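Local coordinates for merozoite surface protein-1 (Plasmodium knowlesi strain H, PDB 1N1I), which is thought to take part in merozoite egress from and invasion of host red blood cells, here as its C-terminal pair of EGF-like domains, at residues Ile14-Asn17 / Ala23-Arg26; Ala50-Glu55 / Lys72-Cys77; Pro63-Thr68 / Val91-Ser96. One frame throughout, in Å; residues are numbered along the deposited sequence.

Contact 1 of 3, residues Ile14-Asn17 / Ala23-Arg26; sequences IDTN and ACYR
C24 meets T16 first. C24 SG lies 4.3 Å from T16 CB, a loose van der Waals contact. The sulfur is placed by a first torsion anti to the backbone N (chi1 -171°), which carries it from the strand toward the loop. C24 SG is also bonded to C13 SG, so a disulfide ties strand 22-26 to the residue just before I14. T16 adds no polar bond across the contact; its hydroxyl turns to E32, on the neighbouring strand.

The strand belongs to a two-stranded antiparallel hairpin, 22-26 with 32-36, in the first EGF-like domain. Such a hairpin, with an N-terminal loop bound to it by a disulfide, is characteristic of the EGF fold. One strand residue, Y25, sets its ring against F92 of the second EGF-like domain, so the hairpin also borders the domain interface.

R26 closes the contact with I14. Its chain is fully extended from CG to NE, and only the guanidinium is turned out of that line (chi4 79°). I14 lays its longer branch over one face of this flat group. I14 CD1 sits 4.0 Å above the R26 guanidinium plane, over its centre, and I14 CG1 is 3.8 Å from R26 NH1. With CG1 between the backbone N and the carbonyl carbon (chi1 63°), the longer branch of I14 reaches over the guanidinium. R26 NH1 makes a salt bridge with E32 OE2, which is also hydrogen-bonded to I14 N, while E32 OE1 is hydrogen-bonded to D15 N and T16 OG1. E32 therefore bridges R26 and the loop, and R26 and these partners probably offset much of its charge.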
loop_
_atom_site.group_PDB
_atom_site.type_symbol
_atom_site.label_atom_id
_atom_site.label_comp_id
_atom_site.label_asym_id
_atom_site.label_seq_id
_atom_site.Cartn_x
_atom_site.Cartn_y
_atom_site.Cartn_z
ATOM N N ILE A 14 -14.212 3.248 -7.479
ATOM C CA ILE A 14 -15.177 4.009 -8.265
ATOM C C ILE A 14 -16.110 4.876 -7.432
ATOM O O ILE A 14 -16.871 5.680 -7.983
ATOM C CB ILE A 14 -16.078 3.082 -9.110
ATOM C CG1 ILE A 14 -16.911 2.191 -8.193
ATOM C CG2 ILE A 14 -15.240 2.213 -10.015
ATOM C CD1 ILE A 14 -17.938 1.348 -8.931
ATOM N N ASP A 15 -16.061 4.735 -6.113
ATOM C CA ASP A 15 -16.982 5.510 -5.292
ATOM C C ASP A 15 -16.335 6.076 -4.044
ATOM O O ASP A 15 -16.964 6.169 -2.986
ATOM C CB ASP A 15 -18.150 4.624 -4.898
ATOM C CG ASP A 15 -19.392 5.410 -4.621
ATOM O OD1 ASP A 15 -20.318 4.854 -3.991
ATOM O OD2 ASP A 15 -19.446 6.587 -5.045
ATOM N N THR A 16 -15.075 6.467 -4.183
ATOM C CA THR A 16 -14.311 6.999 -3.074
ATOM C C THR A 16 -13.505 8.205 -3.525
ATOM O O THR A 16 -12.902 8.190 -4.602
ATOM C CB THR A 16 -13.314 5.928 -2.525
ATOM O OG1 THR A 16 -14.034 4.852 -1.907
ATOM C CG2 THR A 16 -12.358 6.542 -1.505
ATOM N N ASN A 17 -13.503 9.255 -2.711
ATOM C CA ASN A 17 -12.704 10.429 -3.031
ATOM C C ASN A 17 -11.310 10.088 -2.515
ATOM O O ASN A 17 -11.075 10.044 -1.307
ATOM C CB ASN A 17 -13.246 11.681 -2.338
ATOM C CG ASN A 17 -14.327 12.365 -3.149
ATOM O OD1 ASN A 17 -14.165 12.586 -4.357
ATOM N ND2 ASN A 17 -15.436 12.714 -2.492
ATOM N N ALA A 23 -3.231 5.626 -2.647
ATOM C CA ALA A 23 -3.625 4.582 -3.571
ATOM C C ALA A 23 -4.943 4.101 -3.030
ATOM O O ALA A 23 -5.203 4.231 -1.836
ATOM C CB ALA A 23 -2.610 3.452 -3.539
ATOM N N CYS A 24 -5.769 3.547 -3.907
ATOM C CA CYS A 24 -7.069 3.028 -3.512
ATOM C C CYS A 24 -7.274 1.670 -4.154
ATOM O O CYS A 24 -6.959 1.472 -5.328
ATOM C CB CYS A 24 -8.179 3.967 -3.958
ATOM S SG CYS A 24 -9.801 3.525 -3.273
ATOM N N TYR A 25 -7.797 0.733 -3.375
ATOM C CA TYR A 25 -8.039 -0.619 -3.858
ATOM C C TYR A 25 -9.504 -0.985 -3.633
ATOM O O TYR A 25 -10.048 -0.762 -2.547
ATOM C CB TYR A 25 -7.159 -1.606 -3.098
ATOM C CG TYR A 25 -7.243 -3.041 -3.578
ATOM C CD1 TYR A 25 -6.572 -3.448 -4.737
ATOM C CD2 TYR A 25 -7.991 -3.993 -2.876
ATOM C CE1 TYR A 25 -6.637 -4.760 -5.187
ATOM C CE2 TYR A 25 -8.067 -5.316 -3.320
ATOM C CZ TYR A 25 -7.381 -5.693 -4.478
ATOM O OH TYR A 25 -7.418 -6.997 -4.916
ATOM N N ARG A 26 -10.139 -1.534 -4.664
ATOM C CA ARG A 26 -11.522 -1.953 -4.564
ATOM C C ARG A 26 -11.549 -3.460 -4.464
ATOM O O ARG A 26 -11.082 -4.148 -5.369
ATOM C CB ARG A 26 -12.317 -1.527 -5.795
ATOM C CG ARG A 26 -13.777 -1.996 -5.740
ATOM C CD ARG A 26 -14.576 -1.561 -6.965
ATOM N NE ARG A 26 -15.958 -2.044 -6.932
ATOM C CZ ARG A 26 -16.941 -1.496 -6.218
ATOM N NH1 ARG A 26 -16.723 -0.425 -5.456
ATOM N NH2 ARG A 26 -18.155 -2.018 -6.280
#

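Contact 2 of 3, residues Ala50-Glu55 / Lys72-Cys77; sequences ASITCE and KKEVEC
The central hairpin of the second EGF-like domain, strands 66-69 and 75-78, is touched on one side by the loop 50-55, where I52 packs on V75. V75 is buried and opens strand 75-78. The closest approach is I52 CD1 to V75 CG2, 3.6 Å. I52 CG1 lies 3.8 Å from V75 CG2, so one branch of the valine receives the whole outer arm of the isoleucine.

The two methyls of V75 have different neighbours. CG1 is anti to the backbone N and approaches the sulfur of C67, while CG2 is left beside the N and meets I52. C67 is in turn linked by a disulfide to C54, two residues after I52. The loop is thus fastened covalently to the hairpin close to where its isoleucine packs.

E74 reaches the contact by folding back. Its chain bends at chi2 (46°), and E74 OE2 accepts a hydrogen bond from V75 N at 2.7 Å. The bond is fairly straight, 167° at the hydrogen. The donor comes from above the carboxylate plane, 45° out of it. The backbone N of E74 is itself hydrogen-bonded to OD1 of D70. I52 CD1 lies 4.0 Å from E74 OE2, so the methyl grazes an oxygen that is already engaged.

The carboxylate at the margin is held by the backbone N of the next residue, V75, rather than by the loop. Packing alone joins the side chains of I52 and V75, without directional bonds, while the C54-C67 disulfide supplies the covalent tie between loop and hairpin.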
loop_
_atom_site.group_PDB
_atom_site.type_symbol
_atom_site.label_atom_id
_atom_site.label_comp_id
_atom_site.label_asym_id
_atom_site.label_seq_id
_atom_site.Cartn_x
_atom_site.Cartn_y
_atom_site.Cartn_z
ATOM N N ALA A 50 6.855 12.466 4.220
ATOM C CA ALA A 50 7.445 12.071 5.475
ATOM C C ALA A 50 8.682 11.207 5.285
ATOM O O ALA A 50 8.993 10.733 4.179
ATOM C CB ALA A 50 6.421 11.327 6.295
ATOM N N SER A 51 9.402 11.080 6.393
ATOM C CA SER A 51 10.609 10.308 6.467
ATOM C C SER A 51 10.111 9.027 7.093
ATOM O O SER A 51 9.712 9.002 8.264
ATOM C CB SER A 51 11.633 11.005 7.389
ATOM O OG SER A 51 11.207 10.946 8.745
ATOM N N ILE A 52 10.105 7.966 6.289
ATOM C CA ILE A 52 9.638 6.644 6.703
ATOM C C ILE A 52 10.674 5.755 7.375
ATOM O O ILE A 52 11.880 5.896 7.181
ATOM C CB ILE A 52 9.080 5.899 5.494
ATOM C CG1 ILE A 52 10.105 5.863 4.349
ATOM C CG2 ILE A 52 7.810 6.627 5.013
ATOM C CD1 ILE A 52 9.552 5.475 2.998
ATOM N N THR A 53 10.170 4.840 8.180
ATOM C CA THR A 53 10.995 3.884 8.879
ATOM C C THR A 53 10.216 2.588 9.023
ATOM O O THR A 53 9.115 2.582 9.573
ATOM C CB THR A 53 11.369 4.369 10.273
ATOM O OG1 THR A 53 11.751 3.241 11.077
ATOM C CG2 THR A 53 10.196 5.077 10.911
ATOM N N CYS A 54 10.783 1.495 8.524
ATOM C CA CYS A 54 10.127 0.204 8.625
ATOM C C CYS A 54 9.600 -0.074 10.036
ATOM O O CYS A 54 8.735 -0.927 10.214
ATOM C CB CYS A 54 11.090 -0.910 8.229
ATOM S SG CYS A 54 11.373 -1.154 6.444
ATOM N N GLU A 55 10.103 0.651 11.035
ATOM C CA GLU A 55 9.666 0.434 12.416
ATOM C C GLU A 55 8.337 1.072 12.823
ATOM O O GLU A 55 7.855 0.844 13.933
ATOM C CB GLU A 55 10.765 0.851 13.395
ATOM C CG GLU A 55 12.030 0.015 13.256
ATOM C CD GLU A 55 12.798 -0.104 14.553
ATOM O OE1 GLU A 55 12.235 -0.665 15.518
ATOM O OE2 GLU A 55 13.960 0.361 14.607
ATOM N N LYS A 72 19.905 0.832 -2.585
ATOM C CA LYS A 72 19.574 2.214 -2.911
ATOM C C LYS A 72 19.119 2.992 -1.670
ATOM O O LYS A 72 18.644 4.124 -1.788
ATOM C CB LYS A 72 18.476 2.247 -3.984
ATOM C CG LYS A 72 18.868 1.568 -5.296
ATOM C CD LYS A 72 17.858 1.848 -6.398
ATOM C CE LYS A 72 18.348 1.336 -7.743
ATOM N NZ LYS A 72 17.483 1.825 -8.857
ATOM N N LYS A 73 19.275 2.384 -0.490
ATOM C CA LYS A 73 18.880 2.990 0.789
ATOM C C LYS A 73 17.437 3.462 0.749
ATOM O O LYS A 73 17.101 4.509 1.303
ATOM C CB LYS A 73 19.770 4.179 1.114
ATOM C CG LYS A 73 21.217 3.819 1.289
ATOM C CD LYS A 73 22.041 5.060 1.584
ATOM C CE LYS A 73 23.519 4.742 1.807
ATOM N NZ LYS A 73 24.313 5.985 2.051
ATOM N N GLU A 74 16.586 2.693 0.086
ATOM C CA GLU A 74 15.183 3.050 -0.045
ATOM C C GLU A 74 14.331 1.937 0.565
ATOM O O GLU A 74 14.849 0.849 0.826
ATOM C CB GLU A 74 14.850 3.251 -1.534
ATOM C CG GLU A 74 13.412 3.680 -1.786
ATOM C CD GLU A 74 12.982 4.799 -0.846
ATOM O OE1 GLU A 74 13.550 5.903 -0.952
ATOM O OE2 GLU A 74 12.090 4.582 0.007
ATOM N N VAL A 75 13.051 2.215 0.834
ATOM C CA VAL A 75 12.149 1.205 1.377
ATOM C C VAL A 75 11.582 0.321 0.276
ATOM O O VAL A 75 11.201 0.803 -0.790
ATOM C CB VAL A 75 10.972 1.802 2.097
ATOM C CG1 VAL A 75 9.985 0.699 2.413
ATOM C CG2 VAL A 75 11.433 2.471 3.368
ATOM N N GLU A 76 11.552 -0.980 0.556
ATOM C CA GLU A 76 11.049 -1.981 -0.371
ATOM C C GLU A 76 10.024 -2.850 0.348
ATOM O O GLU A 76 10.251 -3.299 1.497
ATOM C CB GLU A 76 12.178 -2.872 -0.913
ATOM C CG GLU A 76 11.843 -3.449 -2.293
ATOM C CD GLU A 76 12.395 -4.831 -2.540
ATOM O OE1 GLU A 76 13.542 -5.081 -2.119
ATOM O OE2 GLU A 76 11.689 -5.656 -3.169
ATOM N N CYS A 77 8.890 -3.050 -0.319
ATOM C CA CYS A 77 7.846 -3.885 0.251
ATOM C C CYS A 77 7.744 -5.125 -0.610
ATOM O O CYS A 77 7.777 -5.043 -1.840
ATOM C CB CYS A 77 6.502 -3.158 0.227
ATOM S SG CYS A 77 6.479 -1.504 0.970
#

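Contact 3 of 3, residues Pro63-Thr68 / Val91-Ser96; sequences PEAECT and VFCSSS
C93 is met by two neighbouring residues, E64 and A65. The aliphatic part of E64 lies against it, with E64 CG 3.5 Å from C93 CB. A65 CB touches the sulfur, 3.6 Å from C93 SG. E64 CG is also near that sulfur, 3.8 Å from C93 SG, so the cysteine side chain fits against both residues. C93 SG is beside the backbone N and anti to the carbonyl carbon (chi1 -81°), which turns it toward A65.

E64 bends at chi2 (-93°), bringing its carboxylate close to the backbone of C93. One water connects them weakly. The water donates to E64 OE2 at 3.0 Å and accepts from C93 N at 3.4 Å. No direct hydrogen bond joins the segments.

Further out, C93 SG is bonded to C79 SG, and the backbone of E66 pairs with K78, just before that cysteine, so both sides of the contact are linked to the same stretch of chain. V91 and F92 both face L87 in a classic beta bulge, and the ring of F92 packs on L87. R35 of the first domain is hydrogen-bonded through NH1 to V91 O, and the P63 side chain packs on R35.

The small hairpin 86-87/92-93 is the C-terminal part of the second EGF-like domain. The disulfide C79-C93 ties its last strand to the end of the hairpin 66-69/75-78. A last disulfide that spans the C-terminal minor hairpin, from the end of the major hairpin to its last strand, is typical of the EGF fold.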
loop_
_atom_site.group_PDB
_atom_site.type_symbol
_atom_site.label_atom_id
_atom_site.label_comp_id
_atom_site.label_asym_id
_atom_site.label_seq_id
_atom_site.Cartn_x
_atom_site.Cartn_y
_atom_site.Cartn_z
ATOM N N PRO A 63 0.123 -4.478 5.627
ATOM C CA PRO A 63 0.303 -5.191 6.900
ATOM C C PRO A 63 0.854 -6.583 6.673
ATOM O O PRO A 63 1.600 -7.109 7.491
ATOM C CB PRO A 63 -1.108 -5.244 7.473
ATOM C CG PRO A 63 -1.719 -3.973 6.963
ATOM C CD PRO A 63 -1.243 -3.932 5.522
ATOM N N GLU A 64 0.477 -7.175 5.547
ATOM C CA GLU A 64 0.916 -8.524 5.206
ATOM C C GLU A 64 2.234 -8.604 4.451
ATOM O O GLU A 64 2.654 -9.697 4.061
ATOM C CB GLU A 64 -0.157 -9.238 4.382
ATOM C CG GLU A 64 -0.599 -8.508 3.120
ATOM C CD GLU A 64 -1.815 -7.631 3.348
ATOM O OE1 GLU A 64 -1.707 -6.632 4.080
ATOM O OE2 GLU A 64 -2.885 -7.955 2.802
ATOM N N ALA A 65 2.886 -7.464 4.239
ATOM C CA ALA A 65 4.158 -7.453 3.519
ATOM C C ALA A 65 5.387 -7.307 4.424
ATOM O O ALA A 65 5.275 -6.989 5.615
ATOM C CB ALA A 65 4.150 -6.348 2.481
ATOM N N GLU A 66 6.560 -7.556 3.844
ATOM C CA GLU A 66 7.829 -7.440 4.558
ATOM C C GLU A 66 8.493 -6.135 4.145
ATOM O O GLU A 66 8.601 -5.834 2.958
ATOM C CB GLU A 66 8.740 -8.628 4.221
ATOM C CG GLU A 66 10.202 -8.446 4.634
ATOM C CD GLU A 66 10.765 -9.654 5.372
ATOM O OE1 GLU A 66 10.538 -9.780 6.592
ATOM O OE2 GLU A 66 11.432 -10.489 4.733
ATOM N N CYS A 67 8.932 -5.365 5.133
ATOM C CA CYS A 67 9.571 -4.076 4.888
ATOM C C CYS A 67 11.082 -4.189 5.044
ATOM O O CYS A 67 11.568 -4.800 5.996
ATOM C CB CYS A 67 9.031 -3.044 5.885
ATOM S SG CYS A 67 9.513 -1.304 5.629
ATOM N N THR A 68 11.818 -3.561 4.141
ATOM C CA THR A 68 13.256 -3.660 4.217
ATOM C C THR A 68 13.859 -2.460 3.560
ATOM O O THR A 68 13.149 -1.613 3.025
ATOM C CB THR A 68 13.829 -4.936 3.482
ATOM O OG1 THR A 68 13.595 -4.841 2.075
ATOM C CG2 THR A 68 13.205 -6.215 4.012
ATOM N N VAL A 91 2.089 -1.124 -1.335
ATOM C CA VAL A 91 1.245 -0.488 -0.328
ATOM C C VAL A 91 0.073 -1.444 -0.116
ATOM O O VAL A 91 -0.549 -1.461 0.949
ATOM C CB VAL A 91 0.740 0.904 -0.786
ATOM C CG1 VAL A 91 -0.394 1.373 0.114
ATOM C CG2 VAL A 91 1.883 1.910 -0.723
ATOM N N PHE A 92 -0.196 -2.248 -1.146
ATOM C CA PHE A 92 -1.248 -3.258 -1.126
ATOM C C PHE A 92 -0.690 -4.596 -1.602
ATOM O O PHE A 92 0.156 -4.639 -2.496
ATOM C CB PHE A 92 -2.400 -2.862 -2.054
ATOM C CG PHE A 92 -3.382 -1.913 -1.436
ATOM C CD1 PHE A 92 -4.261 -2.348 -0.440
ATOM C CD2 PHE A 92 -3.442 -0.589 -1.850
ATOM C CE1 PHE A 92 -5.188 -1.472 0.145
ATOM C CE2 PHE A 92 -4.365 0.303 -1.269
ATOM C CZ PHE A 92 -5.245 -0.150 -0.268
ATOM N N CYS A 93 -1.145 -5.687 -1.002
ATOM C CA CYS A 93 -0.707 -7.001 -1.441
ATOM C C CYS A 93 -1.917 -7.722 -2.016
ATOM O O CYS A 93 -2.922 -7.905 -1.329
ATOM C CB CYS A 93 -0.129 -7.828 -0.286
ATOM S SG CYS A 93 1.596 -7.451 0.161
ATOM N N SER A 94 -1.831 -8.076 -3.310
ATOM C CA SER A 94 -2.874 -8.816 -4.041
ATOM C C SER A 94 -3.256 -10.016 -3.202
ATOM O O SER A 94 -2.508 -10.411 -2.306
ATOM C CB SER A 94 -2.349 -9.384 -5.351
ATOM O OG SER A 94 -1.407 -8.528 -5.956
ATOM N N SER A 95 -4.413 -10.611 -3.474
ATOM C CA SER A 95 -4.796 -11.790 -2.703
ATOM C C SER A 95 -4.526 -12.999 -3.588
ATOM O O SER A 95 -4.587 -12.911 -4.826
ATOM C CB SER A 95 -6.274 -11.749 -2.286
ATOM O OG SER A 95 -6.496 -12.472 -1.076
ATOM N N SER A 96 -4.203 -14.118 -2.949
ATOM C CA SER A 96 -3.898 -15.346 -3.667
ATOM C C SER A 96 -4.819 -16.512 -3.324
ATOM O O SER A 96 -5.346 -16.610 -2.201
ATOM C CB SER A 96 -2.438 -15.761 -3.414
ATOM O OG SER A 96 -2.222 -16.140 -2.065
HETATM O O HOH W 1 -3.197 -5.239 1.614
#

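None of the three is a true core contact. Contacts 1 and 3 lie at the surface, and contact 2 is partly buried through its valine. Contact 1 belongs to the first EGF-like domain and contact 3 to the second, yet they touch: Y25 CB lies 3.7 Å from F92 CZ, across the domain interface. Contacts 2 and 3 share one hairpin, since strands 66-69 and 75-78 are neighbours, and the C54-C67 disulfide joins them. Contacts 1 and 2 do not touch; their centres are about 25 Å apart. Contact 1 adds a charged cluster to its packing, contact 2 is mainly apolar, with a carboxylate at its edge, and contact 3 has a weak water link.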